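Local coordinates for protein UDP-4-amino-4,6-dideoxy-N-acetyl-beta-L-altrosamine transaminase (Helicobacter pylori, PDB 2FNU) that catalyses the pyridoxal phosphate-dependent amino transfer from glutamate to a UDP-linked 4-keto sugar, the second step in making pseudaminic acid for flagellin modification, at residues B[75-81]-B[95-101]; B[260-264]-B[285-289]; B[300-305]-B[368-372]. All coordinates share one frame; numbering follows the deposited sequence.

Contact 1 of 3, residues B[75-81]-B[95-101]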
loop_
_atom_site.group_PDB
_atom_site.type_symbol
_atom_site.label_atom_id
_atom_site.label_comp_id
_atom_site.label_asym_id
_atom_site.label_seq_id
_atom_site.Cartn_x
_atom_site.Cartn_y
_atom_site.Cartn_z
ATOM N N ASN B 75 -8.069 -7.413 24.710
ATOM C CA ASN B 75 -6.872 -7.175 23.906
ATOM C C ASN B 75 -6.184 -8.436 23.374
ATOM O O ASN B 75 -5.147 -8.312 22.728
ATOM C CB ASN B 75 -5.841 -6.389 24.726
ATOM C CG ASN B 75 -5.269 -7.206 25.877
ATOM O OD1 ASN B 75 -4.057 -7.429 25.964
ATOM N ND2 ASN B 75 -6.141 -7.680 26.746
ATOM N N GLU B 76 -6.705 -9.626 23.680
ATOM C CA GLU B 76 -6.040 -10.851 23.218
ATOM C C GLU B 76 -6.737 -11.459 22.014
ATOM O O GLU B 76 -7.973 -11.530 21.970
ATOM C CB GLU B 76 -5.953 -11.882 24.352
ATOM C CG GLU B 76 -5.046 -11.425 25.479
ATOM C CD GLU B 76 -4.877 -12.446 26.599
ATOM O OE1 GLU B 76 -4.283 -12.067 27.630
ATOM O OE2 GLU B 76 -5.315 -13.601 26.456
ATOM N N ILE B 77 -5.944 -11.896 21.030
ATOM C CA ILE B 77 -6.492 -12.588 19.873
ATOM C C ILE B 77 -5.739 -13.886 19.693
ATOM O O ILE B 77 -4.519 -13.880 19.618
ATOM C CB ILE B 77 -6.441 -11.711 18.599
ATOM C CG1 ILE B 77 -7.509 -10.604 18.716
ATOM C CG2 ILE B 77 -6.664 -12.560 17.338
ATOM C CD1 ILE B 77 -7.675 -9.683 17.510
ATOM N N ILE B 78 -6.478 -14.992 19.654
ATOM C CA ILE B 78 -5.863 -16.298 19.480
ATOM C C ILE B 78 -5.554 -16.480 18.011
ATOM O O ILE B 78 -6.375 -16.175 17.149
ATOM C CB ILE B 78 -6.825 -17.412 19.950
ATOM C CG1 ILE B 78 -7.022 -17.315 21.460
ATOM C CG2 ILE B 78 -6.273 -18.764 19.606
ATOM C CD1 ILE B 78 -8.262 -18.092 21.933
ATOM N N THR B 79 -4.363 -17.004 17.727
ATOM C CA THR B 79 -3.986 -17.257 16.332
ATOM C C THR B 79 -2.965 -18.383 16.227
ATOM O O THR B 79 -2.630 -19.029 17.223
ATOM C CB THR B 79 -3.503 -15.946 15.632
ATOM O OG1 THR B 79 -3.376 -16.168 14.219
ATOM C CG2 THR B 79 -2.188 -15.463 16.225
ATOM N N THR B 80 -2.501 -18.636 15.013
ATOM C CA THR B 80 -1.542 -19.718 14.770
ATOM C C THR B 80 -0.116 -19.183 14.676
ATOM O O THR B 80 0.103 -18.098 14.111
ATOM C CB THR B 80 -1.865 -20.462 13.461
ATOM O OG1 THR B 80 -0.850 -21.455 13.214
ATOM C CG2 THR B 80 -1.980 -19.486 12.257
ATOM N N PRO B 81 0.856 -19.945 15.207
ATOM C CA PRO B 81 2.250 -19.549 15.037
ATOM C C PRO B 81 2.813 -19.956 13.674
ATOM O O PRO B 81 3.910 -19.539 13.340
ATOM C CB PRO B 81 2.962 -20.327 16.153
ATOM C CG PRO B 81 2.169 -21.591 16.290
ATOM C CD PRO B 81 0.716 -21.167 16.024
ATOM N N GLY B 95 -3.009 -3.146 18.316
ATOM C CA GLY B 95 -3.106 -3.082 19.781
ATOM C C GLY B 95 -3.267 -4.432 20.448
ATOM O O GLY B 95 -3.293 -4.512 21.687
ATOM N N TYR B 96 -3.367 -5.489 19.647
ATOM C CA TYR B 96 -3.667 -6.821 20.183
ATOM C C TYR B 96 -2.445 -7.650 20.533
ATOM O O TYR B 96 -1.401 -7.561 19.879
ATOM C CB TYR B 96 -4.547 -7.605 19.182
ATOM C CG TYR B 96 -5.930 -7.003 19.064
ATOM C CD1 TYR B 96 -6.268 -6.171 17.997
ATOM C CD2 TYR B 96 -6.904 -7.225 20.062
ATOM C CE1 TYR B 96 -7.539 -5.588 17.911
ATOM C CE2 TYR B 96 -8.178 -6.650 19.970
ATOM C CZ TYR B 96 -8.493 -5.834 18.906
ATOM O OH TYR B 96 -9.743 -5.259 18.841
ATOM N N THR B 97 -2.589 -8.469 21.572
ATOM C CA THR B 97 -1.591 -9.478 21.936
ATOM C C THR B 97 -1.992 -10.804 21.301
ATOM O O THR B 97 -3.089 -11.294 21.567
ATOM C CB THR B 97 -1.553 -9.641 23.464
ATOM O OG1 THR B 97 -1.025 -8.447 24.048
ATOM C CG2 THR B 97 -0.684 -10.832 23.881
ATOM N N PRO B 98 -1.133 -11.371 20.429
ATOM C CA PRO B 98 -1.403 -12.702 19.867
ATOM C C PRO B 98 -1.227 -13.767 20.930
ATOM O O PRO B 98 -0.269 -13.717 21.700
ATOM C CB PRO B 98 -0.340 -12.868 18.777
ATOM C CG PRO B 98 0.774 -11.951 19.188
ATOM C CD PRO B 98 0.125 -10.787 19.922
ATOM N N VAL B 99 -2.138 -14.740 20.935
ATOM C CA VAL B 99 -2.021 -15.899 21.800
ATOM C C VAL B 99 -1.906 -17.108 20.892
ATOM O O VAL B 99 -2.845 -17.432 20.181
ATOM C CB VAL B 99 -3.240 -15.992 22.737
ATOM C CG1 VAL B 99 -3.145 -17.220 23.633
ATOM C CG2 VAL B 99 -3.331 -14.723 23.582
ATOM N N PHE B 100 -0.739 -17.744 20.868
ATOM C CA PHE B 100 -0.471 -18.781 19.865
ATOM C C PHE B 100 -0.989 -20.161 20.272
ATOM O O PHE B 100 -0.658 -20.661 21.345
ATOM C CB PHE B 100 1.034 -18.843 19.545
ATOM C CG PHE B 100 1.542 -17.592 18.879
ATOM C CD1 PHE B 100 2.352 -16.694 19.559
ATOM C CD2 PHE B 100 1.152 -17.292 17.577
ATOM C CE1 PHE B 100 2.795 -15.509 18.921
ATOM C CE2 PHE B 100 1.601 -16.119 16.932
ATOM C CZ PHE B 100 2.425 -15.236 17.610
ATOM N N ALA B 101 -1.814 -20.753 19.400
ATOM C CA ALA B 101 -2.383 -22.080 19.613
ATOM C C ALA B 101 -1.513 -23.153 18.989
ATOM O O ALA B 101 -0.725 -22.880 18.081
ATOM C CB ALA B 101 -3.780 -22.154 18.991
#
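Backbone pairing between E76-T79 and T97-F100 holds this contact, the two strands running parallel with a crossing angle of -36°. Five N-H...O bonds alternate in direction, the parallel-sheet pattern. T97 N donates to N75 O (2.8 Å) at one end and A101 N to T79 O (2.9 Å) at the other. Between them I77 and T79 each donate to the neighbouring strand, and I77 O takes the N-H of V99. P98 has no N-H, but the bonds to I77 are made by T97 and V99 on either side of it, so the pairing with strand 76-79 loses none. P98 CA leans on I77 O at 3.3 Å.

Apolar contacts are carried by the side chains. I77 sends CG1 along the side of its own backbone N (chi1 -73°), which lays CD1 over one face of the Y96 ring, 3.6 Å from the ring centroid, a CH-pi contact. On the same sheet face T79 CG2 lies 3.9 Å from F100 CE2, and P81 CB meets CD2 of that ring. On the opposite face, with E76, I78 and T97, V99 CG2 lies against the extended E76 chain, 3.9 Å from CB and 3.7 Å from OE2, which is hydrogen-bonded to N119 ND2.

The pair belongs to a beta-alpha-beta unit whose helix 86-93 covers I77, T79 and P98; G95, with positive phi, ends that helix in a Schellman motif. Strand 97-100 is an edge strand of the sheet within this chain, while strand 76-79 is flanked on its other edge by strand 122-128.

Contact 2 of 3, residues B[260-264]-B[285-289]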
loop_
_atom_site.group_PDB
_atom_site.type_symbol
_atom_site.label_atom_id
_atom_site.label_comp_id
_atom_site.label_asym_id
_atom_site.label_seq_id
_atom_site.Cartn_x
_atom_site.Cartn_y
_atom_site.Cartn_z
ATOM N N TYR B 260 3.252 -35.252 -8.303
ATOM C CA TYR B 260 4.102 -35.495 -7.149
ATOM C C TYR B 260 3.582 -36.659 -6.295
ATOM O O TYR B 260 4.360 -37.507 -5.857
ATOM C CB TYR B 260 4.118 -34.260 -6.260
ATOM C CG TYR B 260 5.020 -33.108 -6.655
ATOM C CD1 TYR B 260 6.393 -33.286 -6.838
ATOM C CD2 TYR B 260 4.511 -31.808 -6.746
ATOM C CE1 TYR B 260 7.232 -32.209 -7.132
ATOM C CE2 TYR B 260 5.347 -30.724 -7.060
ATOM C CZ TYR B 260 6.709 -30.936 -7.236
ATOM O OH TYR B 260 7.546 -29.872 -7.505
ATOM N N ASP B 261 2.273 -36.670 -6.021
ATOM C CA ASP B 261 1.676 -37.732 -5.191
ATOM C C ASP B 261 2.014 -39.105 -5.779
ATOM O O ASP B 261 2.408 -40.021 -5.038
ATOM C CB ASP B 261 0.161 -37.594 -5.112
ATOM C CG ASP B 261 -0.300 -36.411 -4.268
ATOM O OD1 ASP B 261 0.512 -35.705 -3.623
ATOM O OD2 ASP B 261 -1.533 -36.205 -4.252
ATOM N N ARG B 262 1.867 -39.244 -7.100
ATOM C CA ARG B 262 2.110 -40.557 -7.721
ATOM C C ARG B 262 3.554 -40.984 -7.505
ATOM O O ARG B 262 3.829 -42.139 -7.132
ATOM C CB ARG B 262 1.799 -40.546 -9.216
ATOM C CG ARG B 262 0.328 -40.437 -9.549
ATOM C CD ARG B 262 0.108 -40.750 -11.025
ATOM N NE ARG B 262 0.885 -39.891 -11.928
ATOM C CZ ARG B 262 0.527 -38.661 -12.292
ATOM N NH1 ARG B 262 -0.599 -38.118 -11.815
ATOM N NH2 ARG B 262 1.299 -37.972 -13.141
ATOM N N ILE B 263 4.488 -40.062 -7.742
ATOM C CA ILE B 263 5.902 -40.410 -7.676
ATOM C C ILE B 263 6.367 -40.614 -6.235
ATOM O O ILE B 263 7.230 -41.464 -5.977
ATOM C CB ILE B 263 6.750 -39.328 -8.406
ATOM C CG1 ILE B 263 6.374 -39.327 -9.903
ATOM C CG2 ILE B 263 8.252 -39.549 -8.217
ATOM C CD1 ILE B 263 6.867 -38.127 -10.700
ATOM N N PHE B 264 5.779 -39.857 -5.302
ATOM C CA PHE B 264 6.135 -39.938 -3.894
ATOM C C PHE B 264 5.390 -41.012 -3.100
ATOM O O PHE B 264 5.687 -41.210 -1.920
ATOM C CB PHE B 264 5.867 -38.579 -3.210
ATOM C CG PHE B 264 6.750 -37.464 -3.695
ATOM C CD1 PHE B 264 8.008 -37.718 -4.235
ATOM C CD2 PHE B 264 6.332 -36.138 -3.577
ATOM C CE1 PHE B 264 8.839 -36.676 -4.668
ATOM C CE2 PHE B 264 7.153 -35.081 -4.001
ATOM C CZ PHE B 264 8.405 -35.350 -4.538
ATOM N N LEU B 285 0.654 -24.054 -2.005
ATOM C CA LEU B 285 1.907 -24.768 -1.698
ATOM C C LEU B 285 1.730 -26.257 -1.895
ATOM O O LEU B 285 0.594 -26.767 -1.814
ATOM C CB LEU B 285 2.357 -24.551 -0.250
ATOM C CG LEU B 285 2.509 -23.121 0.271
ATOM C CD1 LEU B 285 2.823 -23.080 1.784
ATOM C CD2 LEU B 285 3.596 -22.388 -0.501
ATOM N N TYR B 286 2.849 -26.949 -2.109
ATOM C CA TYR B 286 2.870 -28.414 -2.048
ATOM C C TYR B 286 3.850 -28.782 -0.928
ATOM O O TYR B 286 5.059 -28.873 -1.171
ATOM C CB TYR B 286 3.344 -29.030 -3.378
ATOM C CG TYR B 286 3.260 -30.533 -3.357
ATOM C CD1 TYR B 286 2.091 -31.185 -3.760
ATOM C CD2 TYR B 286 4.327 -31.300 -2.878
ATOM C CE1 TYR B 286 1.995 -32.591 -3.730
ATOM C CE2 TYR B 286 4.229 -32.686 -2.829
ATOM C CZ TYR B 286 3.070 -33.316 -3.257
ATOM O OH TYR B 286 2.968 -34.692 -3.218
ATOM N N PRO B 287 3.353 -28.903 0.316
ATOM C CA PRO B 287 4.221 -29.236 1.453
ATOM C C PRO B 287 4.520 -30.719 1.572
ATOM O O PRO B 287 3.631 -31.562 1.378
ATOM C CB PRO B 287 3.392 -28.808 2.687
ATOM C CG PRO B 287 2.218 -28.022 2.130
ATOM C CD PRO B 287 1.978 -28.600 0.751
ATOM N N ILE B 288 5.772 -31.017 1.913
ATOM C CA ILE B 288 6.113 -32.365 2.356
ATOM C C ILE B 288 6.677 -32.267 3.773
ATOM O O ILE B 288 7.296 -31.245 4.127
ATOM C CB ILE B 288 7.140 -33.065 1.414
ATOM C CG1 ILE B 288 8.481 -32.307 1.412
ATOM C CG2 ILE B 288 6.558 -33.234 0.007
ATOM C CD1 ILE B 288 9.601 -33.015 0.601
ATOM N N LEU B 289 6.467 -33.312 4.575
ATOM C CA LEU B 289 6.979 -33.350 5.951
ATOM C C LEU B 289 8.021 -34.457 6.100
ATOM O O LEU B 289 7.689 -35.643 5.988
ATOM C CB LEU B 289 5.846 -33.573 6.971
ATOM C CG LEU B 289 4.725 -32.538 6.992
ATOM C CD1 LEU B 289 3.641 -32.999 7.955
ATOM C CD2 LEU B 289 5.295 -31.193 7.394
#
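Y286 reaches from its strand to the helix and is met there by Y260, D261 and F264, each from a different direction. Its CG stands anti to the backbone N (chi1 -175°), which carries the phenol out toward the helix. Y260 comes over one face: CD2 lies 3.7 Å above the plane of the Y286 ring, over its centre. The two rings are inclined by 31°, with centroids 4.5 Å apart, so the rings meet obliquely. Closer still is the root of the Y260 side chain, where CB approaches Y286 CZ at 3.3 Å, so the phenol end is pressed against the helix.

D261 stands at the edge of the same ring, near its plane. Its OD1 accepts the hydroxyl proton of Y286 OH at 2.7 Å, nearly along its own C-O axis, while the carboxylate is turned 43° from the ring plane. A tyrosine suits this place because it fills the space between helix and strand with carbon yet brings a donor to an acid at its far end. F264, one helical turn beyond Y260, slides past Y286 in the opposite direction. Y286 CE2 stands at the edge of the F264 ring, in its plane, 4.0 Å from F264 CE2; I288 CG2 is a looser neighbour, 4.5 Å from F264 CE2.

Beyond the pair, the hydroxyl of Y260 is bound by the carbonyl of P348, and F264 meets F270 edge-to-face. This is alpha/beta packing: the last turn of helix 246-264 lies against the middle strand of the three-stranded antiparallel sheet 270-272, 286-290 and 344-347, with aromatic side chains, I288 and a tyrosine-aspartate hydrogen bond at the interface in this DegT/DnrJ/EryC1-family aminotransferase.

Contact 3 of 3, residues B[300-305]-B[368-372]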
loop_
_atom_site.group_PDB
_atom_site.type_symbol
_atom_site.label_atom_id
_atom_site.label_comp_id
_atom_site.label_asym_id
_atom_site.label_seq_id
_atom_site.Cartn_x
_atom_site.Cartn_y
_atom_site.Cartn_z
ATOM N N LEU B 300 21.402 -28.810 5.083
ATOM C CA LEU B 300 22.143 -29.492 4.014
ATOM C C LEU B 300 21.205 -30.046 2.934
ATOM O O LEU B 300 21.514 -29.983 1.741
ATOM C CB LEU B 300 23.016 -30.611 4.577
ATOM C CG LEU B 300 24.190 -30.159 5.454
ATOM C CD1 LEU B 300 24.976 -31.373 5.922
ATOM C CD2 LEU B 300 25.092 -29.181 4.712
ATOM N N ILE B 301 20.064 -30.571 3.364
ATOM C CA ILE B 301 19.042 -31.073 2.427
ATOM C C ILE B 301 18.518 -29.948 1.537
ATOM O O ILE B 301 18.480 -30.081 0.302
ATOM C CB ILE B 301 17.888 -31.767 3.180
ATOM C CG1 ILE B 301 18.381 -33.088 3.780
ATOM C CG2 ILE B 301 16.687 -32.004 2.243
ATOM C CD1 ILE B 301 17.418 -33.711 4.766
ATOM N N LEU B 302 18.166 -28.828 2.160
ATOM C CA LEU B 302 17.706 -27.653 1.416
ATOM C C LEU B 302 18.759 -27.131 0.449
ATOM O O LEU B 302 18.439 -26.809 -0.700
ATOM C CB LEU B 302 17.265 -26.541 2.375
ATOM C CG LEU B 302 16.001 -26.801 3.195
ATOM C CD1 LEU B 302 15.930 -25.779 4.313
ATOM C CD2 LEU B 302 14.742 -26.737 2.320
ATOM N N GLU B 303 20.008 -27.046 0.915
ATOM C CA GLU B 303 21.124 -26.638 0.055
ATOM C C GLU B 303 21.333 -27.607 -1.116
ATOM O O GLU B 303 21.600 -27.177 -2.241
ATOM C CB GLU B 303 22.413 -26.472 0.874
ATOM C CG GLU B 303 22.389 -25.225 1.758
ATOM C CD GLU B 303 23.483 -25.186 2.827
ATOM O OE1 GLU B 303 24.153 -26.215 3.076
ATOM O OE2 GLU B 303 23.653 -24.108 3.435
ATOM N N SER B 304 21.155 -28.902 -0.858
ATOM C CA SER B 304 21.261 -29.907 -1.912
ATOM C C SER B 304 20.145 -29.740 -2.950
ATOM O O SER B 304 20.395 -29.792 -4.159
ATOM C CB SER B 304 21.243 -31.309 -1.299
ATOM O OG SER B 304 21.353 -32.314 -2.301
ATOM N N LEU B 305 18.914 -29.508 -2.487
ATOM C CA LEU B 305 17.806 -29.253 -3.399
ATOM C C LEU B 305 18.126 -28.052 -4.271
ATOM O O LEU B 305 17.975 -28.100 -5.488
ATOM C CB LEU B 305 16.499 -29.020 -2.628
ATOM C CG LEU B 305 15.911 -30.268 -1.958
ATOM C CD1 LEU B 305 14.697 -29.893 -1.117
ATOM C CD2 LEU B 305 15.562 -31.360 -2.989
ATOM N N THR B 368 17.820 -36.716 -3.756
ATOM C CA THR B 368 18.429 -35.886 -2.733
ATOM C C THR B 368 18.319 -36.568 -1.371
ATOM O O THR B 368 19.316 -36.722 -0.647
ATOM C CB THR B 368 17.754 -34.500 -2.695
ATOM O OG1 THR B 368 17.950 -33.848 -3.953
ATOM C CG2 THR B 368 18.339 -33.647 -1.568
ATOM N N PHE B 369 17.110 -36.979 -1.006
ATOM C CA PHE B 369 16.903 -37.650 0.271
ATOM C C PHE B 369 17.689 -38.947 0.370
ATOM O O PHE B 369 18.274 -39.245 1.410
ATOM C CB PHE B 369 15.417 -37.871 0.536
ATOM C CG PHE B 369 14.754 -36.676 1.149
ATOM C CD1 PHE B 369 14.185 -35.691 0.343
ATOM C CD2 PHE B 369 14.758 -36.502 2.532
ATOM C CE1 PHE B 369 13.599 -34.553 0.919
ATOM C CE2 PHE B 369 14.165 -35.376 3.120
ATOM C CZ PHE B 369 13.584 -34.399 2.310
ATOM N N GLU B 370 17.725 -39.691 -0.724
ATOM C CA GLU B 370 18.460 -40.949 -0.762
ATOM C C GLU B 370 19.930 -40.738 -0.396
ATOM O O GLU B 370 20.553 -41.608 0.220
ATOM C CB GLU B 370 18.332 -41.579 -2.149
ATOM C CG GLU B 370 18.878 -43.016 -2.248
ATOM C CD GLU B 370 18.815 -43.560 -3.666
ATOM O OE1 GLU B 370 18.885 -42.759 -4.630
ATOM O OE2 GLU B 370 18.698 -44.794 -3.827
ATOM N N SER B 371 20.477 -39.579 -0.763
ATOM C CA SER B 371 21.909 -39.314 -0.580
ATOM C C SER B 371 22.321 -39.088 0.876
ATOM O O SER B 371 23.512 -39.103 1.187
ATOM C CB SER B 371 22.340 -38.114 -1.425
ATOM O OG SER B 371 21.874 -36.905 -0.847
ATOM N N PHE B 372 21.351 -38.865 1.760
ATOM C CA PHE B 372 21.648 -38.565 3.160
ATOM C C PHE B 372 21.557 -39.811 4.019
ATOM O O PHE B 372 20.466 -40.246 4.390
ATOM C CB PHE B 372 20.727 -37.455 3.685
ATOM C CG PHE B 372 21.129 -36.094 3.222
ATOM C CD1 PHE B 372 20.751 -35.640 1.963
ATOM C CD2 PHE B 372 21.919 -35.275 4.025
ATOM C CE1 PHE B 372 21.143 -34.392 1.502
ATOM C CE2 PHE B 372 22.316 -34.017 3.578
ATOM C CZ PHE B 372 21.928 -33.568 2.310
#
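The ring of F372 presents one face to CG1 of I301, and this CH-pi contact is the heart of the packing. I301 CG1 stands 3.7 Å from the ring centroid, only 8° off the normal, so the methylene sits squarely over the face. The torsions of I301 divide its branches: CG1 lies beside the backbone N (chi1 -70°) and goes to F372, whereas CG2, anti to that N, goes to F369, 3.9 Å from CZ. A beta-branched isoleucine can thus serve two rings at once. The CB of L300 meets the edge of the F372 ring at CE2, 3.6 Å away, and S304 CB approaches the same ring's edge at CE1.

T368 faces the helix with its methyl. With CG2 anti to the backbone N, the methyl comes to S304 OG at 3.4 Å; the CA atoms of S304 and T368 are 6.7 Å apart, an approach that a small serine permits. The hydroxyl of T368 lies beside the backbone N instead; it touches L305 CD2 and is hydrogen-bonded to the carbonyl of S364, one turn back in its own helix.

Near the end of helix 355-370, S371 OG donates to T368 O at 2.6 Å, an oxygen that also receives S371 N. F372 follows directly, its N bonded to F369 O, and its ring lies against helix 298-307.

The contact joins helix 298-307 to the C-terminal end of helix 355-370. I301 and F369 both reach M290 of strand 286-290, F369 also meets the rings of F270 and F294, and L302 packs on F218 of the second subunit.

Contacts 2 and 3 are neighbours, their centres 16 Å apart, and they touch where I288 CD1 of contact 2 lies 4.3 Å from F369 CE1 of contact 3. Strand 286-290 is followed in the chain by helix 298-307, so the two contacts join successive elements of one region. Contact 1 is separate, in the seven-stranded sheet, with its centre about 31 and 36 Å from those of contacts 2 and 3. In contact 1 the T80 side chain is about 8 Å from the bound cofactor, 4'-deoxy-4'-aminopyridoxal-5'-phosphate. The sugar nucleotide lies about 12 Å from T80, 13 Å from Y286 and 14 Å from L305, measured from their side chains.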